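Local coordinates for protein putative polysaccharide binding proteins (DUF1812) (Bacteroides thetaiotaomicron VPI-5482, PDB 3GF8) that is of unknown function but, as a lipoprotein of the FimB/Mfa2 family, is probably a fimbrial assembly component at the outer membrane that may bind polysaccharide, at residues V152-Q157 with Y172-S177; W163-N168 with E275-V280; D243-T248 with Y267-F272. All coordinates share one frame; numbering follows the deposited sequence. Where two conformers were deposited one is given.

Contact 1. Residues V152-Q157 with Y172-S177; sequences VRFGFQ and YEIIES
The terminal methyl of Ile174 touches two side chains of 152-157 at once: its CD1 lies 3.8 Å from Val152 CG2 and equally far from Phe154 CE2. It reaches the phenyl ring at the edge, near the ring plane. Extension of the isoleucine beyond CG1 (chi2 -177°) carries this methyl across to the other strand. Further along, Phe156 and Tyr172 run past each other in opposite directions, Phe156 CE1 approaching Tyr172 CE2 to 3.6 Å. Their planes are inclined by 35° and their centroids stand 5.6 Å apart, an oblique pairing. The strand axes pass at 10.7 Å with 133° between their directions, so the contact is made by side chains alone, as between the two layers of a β-sandwich, in keeping with the transthyretin clan. Within 152-157 itself, Val152 CB sits 4.0 Å above one face of the Phe154 ring, toward its rim. Met212 and Leu225 also touch this ring, while Leu227 touches both Phe156 and Tyr172. The phenol hydroxyl of buried Tyr172 is hydrogen-bonded to the carbonyl oxygen of Met167, and the Phe156 ring also meets that of Phe271.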
loop_
_atom_site.group_PDB
_atom_site.type_symbol
_atom_site.label_atom_id
_atom_site.label_comp_id
_atom_site.label_asym_id
_atom_site.label_seq_id
_atom_site.Cartn_x
_atom_site.Cartn_y
_atom_site.Cartn_z
ATOM N N VAL A 152 -5.479 -7.904 -0.390
ATOM C CA VAL A 152 -6.928 -8.127 -0.304
ATOM C C VAL A 152 -7.229 -9.583 -0.618
ATOM O O VAL A 152 -6.712 -10.125 -1.595
ATOM C CB VAL A 152 -7.750 -7.218 -1.235
ATOM C CG1 VAL A 152 -7.211 -5.821 -1.254
ATOM C CG2 VAL A 152 -7.762 -7.758 -2.603
ATOM N N ARG A 153 -8.022 -10.219 0.243
ATOM C CA ARG A 153 -8.517 -11.558 -0.004
ATOM C C ARG A 153 -9.986 -11.449 -0.363
ATOM O O ARG A 153 -10.797 -10.997 0.457
ATOM C CB ARG A 153 -8.358 -12.417 1.224
ATOM C CG ARG A 153 -9.050 -13.778 1.067
ATOM C CD ARG A 153 -8.596 -14.762 2.132
ATOM N NE ARG A 153 -7.149 -14.862 2.125
ATOM C CZ ARG A 153 -6.455 -15.732 2.833
ATOM N NH1 ARG A 153 -7.072 -16.623 3.603
ATOM N NH2 ARG A 153 -5.135 -15.722 2.748
ATOM N N PHE A 154 -10.332 -11.827 -1.593
ATOM C CA PHE A 154 -11.711 -11.768 -2.037
ATOM C C PHE A 154 -12.349 -13.149 -2.086
ATOM O O PHE A 154 -11.761 -14.091 -2.585
ATOM C CB PHE A 154 -11.836 -11.138 -3.403
ATOM C CG PHE A 154 -11.501 -9.679 -3.455
ATOM C CD1 PHE A 154 -12.158 -8.773 -2.662
ATOM C CD2 PHE A 154 -10.580 -9.197 -4.357
ATOM C CE1 PHE A 154 -11.885 -7.422 -2.754
ATOM C CE2 PHE A 154 -10.309 -7.833 -4.451
ATOM C CZ PHE A 154 -10.963 -6.959 -3.654
ATOM N N GLY A 155 -13.563 -13.238 -1.543
ATOM C CA GLY A 155 -14.435 -14.389 -1.690
ATOM C C GLY A 155 -15.720 -13.977 -2.389
ATOM O O GLY A 155 -16.216 -12.854 -2.235
ATOM N N PHE A 156 -16.270 -14.877 -3.188
ATOM C CA PHE A 156 -17.484 -14.584 -3.898
ATOM C C PHE A 156 -18.417 -15.753 -3.684
ATOM O O PHE A 156 -18.084 -16.860 -4.061
ATOM C CB PHE A 156 -17.187 -14.374 -5.397
ATOM C CG PHE A 156 -16.169 -13.309 -5.657
ATOM C CD1 PHE A 156 -14.834 -13.607 -5.639
ATOM C CD2 PHE A 156 -16.561 -12.004 -5.894
ATOM C CE1 PHE A 156 -13.897 -12.614 -5.833
ATOM C CE2 PHE A 156 -15.630 -11.009 -6.088
ATOM C CZ PHE A 156 -14.308 -11.306 -6.063
ATOM N N GLN A 157 -19.586 -15.494 -3.092
ATOM C CA GLN A 157 -20.616 -16.508 -2.865
ATOM C C GLN A 157 -22.018 -16.037 -3.203
ATOM O O GLN A 157 -22.357 -14.840 -3.202
ATOM C CB GLN A 157 -20.677 -16.898 -1.396
ATOM C CG GLN A 157 -19.380 -17.254 -0.748
ATOM C CD GLN A 157 -19.503 -17.298 0.783
ATOM O OE1 GLN A 157 -20.605 -17.213 1.334
ATOM N NE2 GLN A 157 -18.361 -17.435 1.469
ATOM N N TYR A 172 -9.910 -12.239 -12.444
ATOM C CA TYR A 172 -10.040 -11.233 -11.399
ATOM C C TYR A 172 -8.982 -10.192 -11.577
ATOM O O TYR A 172 -7.793 -10.534 -11.701
ATOM C CB TYR A 172 -9.828 -11.870 -10.049
ATOM C CG TYR A 172 -10.691 -13.063 -9.824
ATOM C CD1 TYR A 172 -10.325 -14.317 -10.323
ATOM C CD2 TYR A 172 -11.903 -12.939 -9.157
ATOM C CE1 TYR A 172 -11.150 -15.430 -10.131
ATOM C CE2 TYR A 172 -12.685 -14.020 -8.918
ATOM C CZ TYR A 172 -12.319 -15.271 -9.446
ATOM O OH TYR A 172 -13.138 -16.353 -9.232
ATOM N N GLU A 173 -9.421 -8.931 -11.561
ATOM C CA GLU A 173 -8.548 -7.798 -11.661
ATOM C C GLU A 173 -8.909 -6.660 -10.706
ATOM O O GLU A 173 -10.088 -6.360 -10.486
ATOM C CB GLU A 173 -8.636 -7.188 -13.069
ATOM C CG GLU A 173 -8.437 -8.117 -14.233
ATOM C CD GLU A 173 -8.717 -7.374 -15.527
ATOM O OE1 GLU A 173 -7.824 -6.627 -16.010
ATOM O OE2 GLU A 173 -9.852 -7.506 -16.029
ATOM N N ILE A 174 -7.872 -6.014 -10.187
ATOM C CA ILE A 174 -7.973 -4.708 -9.565
ATOM C C ILE A 174 -7.269 -3.797 -10.582
ATOM O O ILE A 174 -6.144 -4.108 -11.001
ATOM C CB ILE A 174 -7.288 -4.686 -8.178
ATOM C CG1 ILE A 174 -8.085 -5.580 -7.198
ATOM C CG2 ILE A 174 -7.171 -3.264 -7.660
ATOM C CD1 ILE A 174 -7.580 -5.622 -5.767
ATOM N N ILE A 175 -7.944 -2.726 -11.010
ATOM C CA ILE A 175 -7.466 -1.857 -12.096
ATOM C C ILE A 175 -7.240 -0.446 -11.568
ATOM O O ILE A 175 -8.123 0.162 -11.039
ATOM C CB ILE A 175 -8.445 -1.847 -13.301
ATOM C CG1 ILE A 175 -8.578 -3.274 -13.847
ATOM C CG2 ILE A 175 -7.965 -0.838 -14.403
ATOM C CD1 ILE A 175 -9.767 -3.543 -14.787
ATOM N N GLU A 176 -6.017 0.033 -11.655
ATOM C CA GLU A 176 -5.692 1.362 -11.198
ATOM C C GLU A 176 -4.328 1.752 -11.750
ATOM O O GLU A 176 -3.515 0.888 -12.069
ATOM C CB GLU A 176 -5.682 1.402 -9.678
ATOM C CG GLU A 176 -5.613 2.800 -9.094
ATOM C CD GLU A 176 -6.666 3.714 -9.671
ATOM O OE1 GLU A 176 -7.836 3.618 -9.263
ATOM O OE2 GLU A 176 -6.303 4.508 -10.559
ATOM N N SER A 177 -4.097 3.055 -11.871
ATOM C CA SER A 177 -2.824 3.598 -12.310
ATOM C C SER A 177 -2.102 4.205 -11.095
ATOM O O SER A 177 -1.704 5.372 -11.075
ATOM C CB SER A 177 -3.059 4.631 -13.413
ATOM O OG SER A 177 -3.861 5.673 -12.927
#

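Contact 2. Residues W163-N168 with E275-V280; sequences WTLDMN and ESWLAV
Trp163 lays its indole against Glu275, with the backbone and the aliphatic stem of the glutamate over one ring face. From CB the indole is directed by a chi1 of 61°, which holds CG between the backbone N and the carbonyl carbon. CG comes 4.1 Å from Glu275 CG, and the next atom, CD1, makes the closest approach, 3.4 Å to that same methylene. NE1 passes under the Glu275 backbone, 3.5 Å from its N, and both CE2 and CZ2 lie near its CA. This CA stands 3.5 Å above the indole plane, offset toward the rim. The two side chains slide by each other in opposite directions; the carboxylate plane is perpendicular to the ring, and OE2 lies 3.9 Å from CD1. With an alanine here in place of Trp163, the stem of Glu275 would probably lose its aromatic cover and a gap would be likely to open between the two loops. Deeper in, Leu165 CD1 meets Trp277 CH2 at 4.1 Å, the side chains crossing at about a right angle. The 163-168 loop follows strand 139-158, where Leu165 also rests on Phe156 and Trp163 on Ser158. Segment 275-280 leads into strand 279-284, and Trp277 packs on Val236 and Phe237 of strand 235-240, with Tyr170 edge-to-face against its ring.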
loop_
_atom_site.group_PDB
_atom_site.type_symbol
_atom_site.label_atom_id
_atom_site.label_comp_id
_atom_site.label_asym_id
_atom_site.label_seq_id
_atom_site.Cartn_x
_atom_site.Cartn_y
_atom_site.Cartn_z
ATOM N N TRP A 163 -27.561 -21.194 -5.627
ATOM C CA TRP A 163 -26.748 -21.517 -6.761
ATOM C C TRP A 163 -25.327 -21.469 -6.246
ATOM O O TRP A 163 -25.055 -20.757 -5.298
ATOM C CB TRP A 163 -26.987 -20.508 -7.886
ATOM C CG TRP A 163 -26.655 -19.079 -7.550
ATOM C CD1 TRP A 163 -27.420 -18.209 -6.829
ATOM C CD2 TRP A 163 -25.483 -18.350 -7.948
ATOM N NE1 TRP A 163 -26.789 -16.978 -6.749
ATOM C CE2 TRP A 163 -25.603 -17.040 -7.429
ATOM C CE3 TRP A 163 -24.356 -18.674 -8.701
ATOM C CZ2 TRP A 163 -24.624 -16.057 -7.616
ATOM C CZ3 TRP A 163 -23.389 -17.695 -8.899
ATOM C CH2 TRP A 163 -23.538 -16.392 -8.361
ATOM N N THR A 164 -24.434 -22.253 -6.831
ATOM C CA THR A 164 -23.043 -22.259 -6.408
ATOM C C THR A 164 -22.272 -21.408 -7.365
ATOM O O THR A 164 -22.185 -21.703 -8.564
ATOM C CB THR A 164 -22.376 -23.652 -6.430
ATOM O OG1 THR A 164 -23.201 -24.586 -5.729
ATOM C CG2 THR A 164 -20.939 -23.589 -5.784
ATOM N N LEU A 165 -21.721 -20.332 -6.831
ATOM C CA LEU A 165 -20.736 -19.575 -7.552
ATOM C C LEU A 165 -19.467 -20.419 -7.546
ATOM O O LEU A 165 -18.981 -20.767 -6.486
ATOM C CB LEU A 165 -20.524 -18.227 -6.862
ATOM C CG LEU A 165 -19.781 -17.185 -7.684
ATOM C CD1 LEU A 165 -19.936 -15.840 -6.975
ATOM C CD2 LEU A 165 -18.301 -17.594 -7.926
ATOM N N ASP A 166 -18.962 -20.778 -8.722
ATOM C CA ASP A 166 -17.663 -21.438 -8.823
ATOM C C ASP A 166 -16.570 -20.463 -9.258
ATOM O O ASP A 166 -16.543 -20.002 -10.402
ATOM C CB ASP A 166 -17.705 -22.580 -9.807
ATOM C CG ASP A 166 -16.326 -23.073 -10.165
ATOM O OD1 ASP A 166 -15.478 -22.255 -10.601
ATOM O OD2 ASP A 166 -16.086 -24.284 -10.013
HETATM N N MSE A 167 -15.621 -20.233 -8.349
HETATM C CA MSE A 167 -14.541 -19.247 -8.522
HETATM C C MSE A 167 -13.490 -19.545 -9.595
HETATM O O MSE A 167 -12.783 -18.648 -10.017
HETATM C CB MSE A 167 -13.852 -18.935 -7.161
HETATM C CG MSE A 167 -14.728 -18.111 -6.242
HETATM SE SE MSE A 167 -13.832 -17.532 -4.625
HETATM C CE MSE A 167 -12.272 -16.608 -5.492
ATOM N N ASN A 168 -13.392 -20.746 -10.111
ATOM C CA ASN A 168 -12.446 -20.876 -11.243
ATOM C C ASN A 168 -13.057 -20.565 -12.611
ATOM O O ASN A 168 -12.347 -20.608 -13.615
ATOM C CB ASN A 168 -11.682 -22.210 -11.251
ATOM C CG ASN A 168 -12.386 -23.279 -10.470
ATOM O OD1 ASN A 168 -11.987 -23.614 -9.317
ATOM N ND2 ASN A 168 -13.470 -23.811 -11.064
ATOM N N GLU A 275 -28.018 -14.007 -8.163
ATOM C CA GLU A 275 -27.905 -14.692 -9.457
ATOM C C GLU A 275 -27.540 -13.787 -10.611
ATOM O O GLU A 275 -27.017 -14.249 -11.598
ATOM C CB GLU A 275 -29.224 -15.375 -9.809
ATOM C CG GLU A 275 -29.592 -16.472 -8.860
ATOM C CD GLU A 275 -30.582 -17.463 -9.463
ATOM O OE1 GLU A 275 -31.188 -17.149 -10.526
ATOM O OE2 GLU A 275 -30.727 -18.558 -8.863
ATOM N N SER A 276 -27.818 -12.503 -10.499
ATOM C CA SER A 276 -27.540 -11.605 -11.587
ATOM C C SER A 276 -26.302 -10.761 -11.289
ATOM O O SER A 276 -26.192 -9.654 -11.780
ATOM C CB SER A 276 -28.786 -10.736 -11.874
ATOM O OG SER A 276 -29.288 -10.147 -10.687
ATOM N N TRP A 277 -25.366 -11.300 -10.503
ATOM C CA TRP A 277 -24.098 -10.617 -10.192
ATOM C C TRP A 277 -24.214 -9.241 -9.552
ATOM O O TRP A 277 -23.378 -8.389 -9.783
ATOM C CB TRP A 277 -23.212 -10.536 -11.434
ATOM C CG TRP A 277 -22.650 -11.853 -11.733
ATOM C CD1 TRP A 277 -23.204 -12.811 -12.497
ATOM C CD2 TRP A 277 -21.453 -12.403 -11.192
ATOM N NE1 TRP A 277 -22.425 -13.938 -12.477
ATOM C CE2 TRP A 277 -21.332 -13.707 -11.695
ATOM C CE3 TRP A 277 -20.465 -11.913 -10.342
ATOM C CZ2 TRP A 277 -20.251 -14.531 -11.397
ATOM C CZ3 TRP A 277 -19.390 -12.738 -10.037
ATOM C CH2 TRP A 277 -19.295 -14.023 -10.567
ATOM N N LEU A 278 -25.255 -9.036 -8.753
ATOM C CA LEU A 278 -25.412 -7.826 -7.948
ATOM C C LEU A 278 -24.969 -8.189 -6.532
ATOM O O LEU A 278 -25.416 -9.206 -5.994
ATOM C CB LEU A 278 -26.885 -7.391 -7.978
ATOM C CG LEU A 278 -27.478 -6.260 -7.133
ATOM C CD1 LEU A 278 -26.960 -4.887 -7.601
ATOM C CD2 LEU A 278 -29.048 -6.316 -7.167
ATOM N N ALA A 279 -24.096 -7.374 -5.945
ATOM C CA ALA A 279 -23.709 -7.541 -4.532
ATOM C C ALA A 279 -24.866 -7.149 -3.598
ATOM O O ALA A 279 -25.353 -6.005 -3.598
ATOM C CB ALA A 279 -22.445 -6.737 -4.203
ATOM N N VAL A 280 -25.359 -8.134 -2.851
ATOM C CA VAL A 280 -26.417 -7.884 -1.900
ATOM C C VAL A 280 -25.818 -7.326 -0.623
ATOM O O VAL A 280 -26.310 -6.321 -0.055
ATOM C CB VAL A 280 -27.242 -9.125 -1.640
ATOM C CG1 VAL A 280 -28.304 -8.820 -0.583
ATOM C CG2 VAL A 280 -27.861 -9.582 -2.963
#

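Contact 3. Residues D243-T248 with Y267-F272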
loop_
_atom_site.group_PDB
_atom_site.type_symbol
_atom_site.label_atom_id
_atom_site.label_comp_id
_atom_site.label_asym_id
_atom_site.label_seq_id
_atom_site.Cartn_x
_atom_site.Cartn_y
_atom_site.Cartn_z
ATOM N N ASP A 243 -15.179 3.027 -3.440
ATOM C CA ASP A 243 -16.516 3.387 -3.010
ATOM C C ASP A 243 -17.157 2.373 -2.062
ATOM O O ASP A 243 -17.827 2.735 -1.100
ATOM C CB ASP A 243 -17.408 3.555 -4.213
ATOM C CG ASP A 243 -18.344 4.630 -4.019
ATOM O OD1 ASP A 243 -17.861 5.774 -4.034
ATOM O OD2 ASP A 243 -19.538 4.337 -3.799
ATOM N N TYR A 244 -16.957 1.100 -2.351
ATOM C CA TYR A 244 -17.423 0.049 -1.451
ATOM C C TYR A 244 -16.732 0.146 -0.100
ATOM O O TYR A 244 -17.360 -0.072 0.925
ATOM C CB TYR A 244 -17.224 -1.335 -2.084
ATOM C CG TYR A 244 -18.356 -1.751 -3.024
ATOM C CD1 TYR A 244 -18.855 -0.880 -3.974
ATOM C CD2 TYR A 244 -18.908 -3.014 -2.949
ATOM C CE1 TYR A 244 -19.841 -1.253 -4.808
ATOM C CE2 TYR A 244 -19.930 -3.396 -3.782
ATOM C CZ TYR A 244 -20.388 -2.521 -4.699
ATOM O OH TYR A 244 -21.390 -2.902 -5.534
ATOM N N LEU A 245 -15.440 0.480 -0.086
ATOM C CA LEU A 245 -14.749 0.624 1.188
ATOM C C LEU A 245 -15.172 1.926 1.886
ATOM O O LEU A 245 -15.304 1.949 3.100
ATOM C CB LEU A 245 -13.226 0.539 1.010
ATOM C CG LEU A 245 -12.701 -0.862 0.651
ATOM C CD1 LEU A 245 -11.274 -0.776 0.264
ATOM C CD2 LEU A 245 -12.869 -1.834 1.771
ATOM N N ALA A 246 -15.409 2.994 1.118
ATOM C CA ALA A 246 -15.841 4.268 1.703
ATOM C C ALA A 246 -17.206 4.132 2.380
ATOM O O ALA A 246 -17.400 4.715 3.431
ATOM C CB ALA A 246 -15.841 5.434 0.636
HETATM N N MSE A 247 -18.133 3.360 1.801
HETATM C CA MSE A 247 -19.471 3.097 2.353
HETATM C C MSE A 247 -19.345 2.405 3.733
HETATM O O MSE A 247 -20.284 2.345 4.489
HETATM C CB MSE A 247 -20.329 2.178 1.404
HETATM C CG MSE A 247 -20.800 2.730 -0.040
HETATM SE SE MSE A 247 -21.571 1.337 -1.356
HETATM C CE MSE A 247 -20.788 1.910 -3.050
ATOM N N THR A 248 -18.193 1.819 4.047
ATOM C CA THR A 248 -18.132 1.035 5.269
ATOM C C THR A 248 -17.875 1.969 6.420
ATOM O O THR A 248 -17.804 3.197 6.242
ATOM C CB THR A 248 -17.085 -0.076 5.210
ATOM O OG1 THR A 248 -15.782 0.494 5.089
ATOM C CG2 THR A 248 -17.368 -1.019 4.033
ATOM N N TYR A 267 -7.394 -6.574 3.761
ATOM C CA TYR A 267 -8.822 -6.496 3.577
ATOM C C TYR A 267 -9.329 -7.848 3.151
ATOM O O TYR A 267 -8.990 -8.330 2.080
ATOM C CB TYR A 267 -9.131 -5.480 2.499
ATOM C CG TYR A 267 -8.722 -4.062 2.812
ATOM C CD1 TYR A 267 -7.451 -3.619 2.561
ATOM C CD2 TYR A 267 -9.640 -3.153 3.321
ATOM C CE1 TYR A 267 -7.085 -2.320 2.828
ATOM C CE2 TYR A 267 -9.276 -1.845 3.591
ATOM C CZ TYR A 267 -7.999 -1.445 3.347
ATOM O OH TYR A 267 -7.640 -0.153 3.598
ATOM N N HIS A 268 -10.116 -8.491 3.994
ATOM C CA HIS A 268 -10.741 -9.725 3.610
ATOM C C HIS A 268 -12.195 -9.425 3.384
ATOM O O HIS A 268 -12.926 -9.161 4.337
ATOM C CB HIS A 268 -10.604 -10.769 4.699
ATOM C CG HIS A 268 -11.201 -12.089 4.325
ATOM N ND1 HIS A 268 -11.109 -13.201 5.126
ATOM C CD2 HIS A 268 -11.881 -12.482 3.221
ATOM C CE1 HIS A 268 -11.726 -14.217 4.550
ATOM N NE2 HIS A 268 -12.206 -13.808 3.392
ATOM N N ILE A 269 -12.594 -9.465 2.119
ATOM C CA ILE A 269 -13.922 -9.108 1.682
ATOM C C ILE A 269 -14.601 -10.300 1.054
ATOM O O ILE A 269 -14.098 -10.868 0.066
ATOM C CB ILE A 269 -13.862 -7.965 0.658
ATOM C CG1 ILE A 269 -12.957 -6.828 1.191
ATOM C CG2 ILE A 269 -15.292 -7.519 0.284
ATOM C CD1 ILE A 269 -13.003 -5.565 0.356
ATOM N N ILE A 270 -15.725 -10.710 1.639
ATOM C CA ILE A 270 -16.655 -11.604 0.972
ATOM C C ILE A 270 -17.776 -10.800 0.287
ATOM O O ILE A 270 -18.448 -9.999 0.933
ATOM C CB ILE A 270 -17.338 -12.585 1.919
ATOM C CG1 ILE A 270 -16.347 -13.240 2.886
ATOM C CG2 ILE A 270 -17.966 -13.679 1.108
ATOM C CD1 ILE A 270 -15.236 -13.955 2.204
ATOM N N PHE A 271 -17.980 -11.037 -1.010
ATOM C CA PHE A 271 -19.189 -10.630 -1.707
ATOM C C PHE A 271 -20.240 -11.735 -1.728
ATOM O O PHE A 271 -19.964 -12.898 -2.119
ATOM C CB PHE A 271 -18.864 -10.233 -3.144
ATOM C CG PHE A 271 -17.882 -9.112 -3.236
ATOM C CD1 PHE A 271 -16.537 -9.358 -3.116
ATOM C CD2 PHE A 271 -18.310 -7.820 -3.434
ATOM C CE1 PHE A 271 -15.636 -8.346 -3.185
ATOM C CE2 PHE A 271 -17.406 -6.799 -3.510
ATOM C CZ PHE A 271 -16.070 -7.062 -3.382
ATOM N N PHE A 272 -21.444 -11.354 -1.304
ATOM C CA PHE A 272 -22.622 -12.193 -1.356
ATOM C C PHE A 272 -23.474 -11.690 -2.502
ATOM O O PHE A 272 -24.037 -10.589 -2.431
ATOM C CB PHE A 272 -23.386 -12.140 -0.038
ATOM C CG PHE A 272 -22.619 -12.724 1.084
ATOM C CD1 PHE A 272 -21.627 -11.990 1.708
ATOM C CD2 PHE A 272 -22.819 -14.035 1.458
ATOM C CE1 PHE A 272 -20.881 -12.551 2.721
ATOM C CE2 PHE A 272 -22.068 -14.608 2.465
ATOM C CZ PHE A 272 -21.106 -13.872 3.098
#
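The carbonyl oxygen of Leu245, whose side chain faces strand 266-273, is gripped by two donors from a single residue. Thr248 OG1 donates to Leu245 O at a short 2.5 Å, in the carbonyl plane and on a lone pair, with a C=O...donor angle of 143°. Thr248 N adds a backbone bond of 3.0 Å to the same Leu245 O. This double hold on one carbonyl ties Thr248 back to Leu245 and fixes the threonine hydroxyl. A little earlier, Met247 N bonds to the carbonyl oxygen of Asp243.

Across the contact the meeting is apolar. Leu245 spreads its two methyls over neighbouring partners: CD2 lies 3.8 Å from Tyr267 CD2 and 4.0 Å from Ile269 CD1, while CD1 approaches Tyr267 CE2. Leu245 CD1 continues the extended chain (chi2 170°) toward the tyrosine, whereas CD2 branches off between Tyr267 and Ile269 and comes to the tyrosine ring obliquely. Ile269 is extended, and its own CD1 does the touching. The preceding residue on the helix, Tyr244, brings its CD2 to within 4.1 Å of Phe271 CE2, arriving at the edge of the phenylalanine ring near its plane. The phenol end of Tyr244 is hydrogen-bonded to the carbonyl oxygen of Gln296, at the end of the chain.

All five touching residues are buried. Helix 241-246 directly follows strand 235-240 and packs against strand 266-273, which runs parallel to strand 139-158 on one side and antiparallel to strand 279-284 on the other. Helix 257-263 adds Leu261, which touches both Leu245 and Tyr267; Ile282 of strand 279-284 touches Tyr244 and Phe271, and the Phe237 ring stands edge-to-face to that of Phe271.

Contacts 1 and 3 are wholly buried and apolar, whereas contact 2 lies farther from the chain centre, partly open to solvent, and sets an indole against a charged residue's stem. Contact 1 joins two sheets; contact 3 sets a helix against a strand adjoining that of contact 1. Strands 139-158 and 266-273 are parallel neighbours, probably hydrogen-bonded through Arg153 N to Tyr267 O (2.8 Å) and Gln157 N to Phe271 O. Contact 2 pairs the loops that follow these two strands: Leu165 CD1 lies 3.5 Å from Phe156 CB of contact 1, and Val280 N probably bonds to Phe272 O of contact 3.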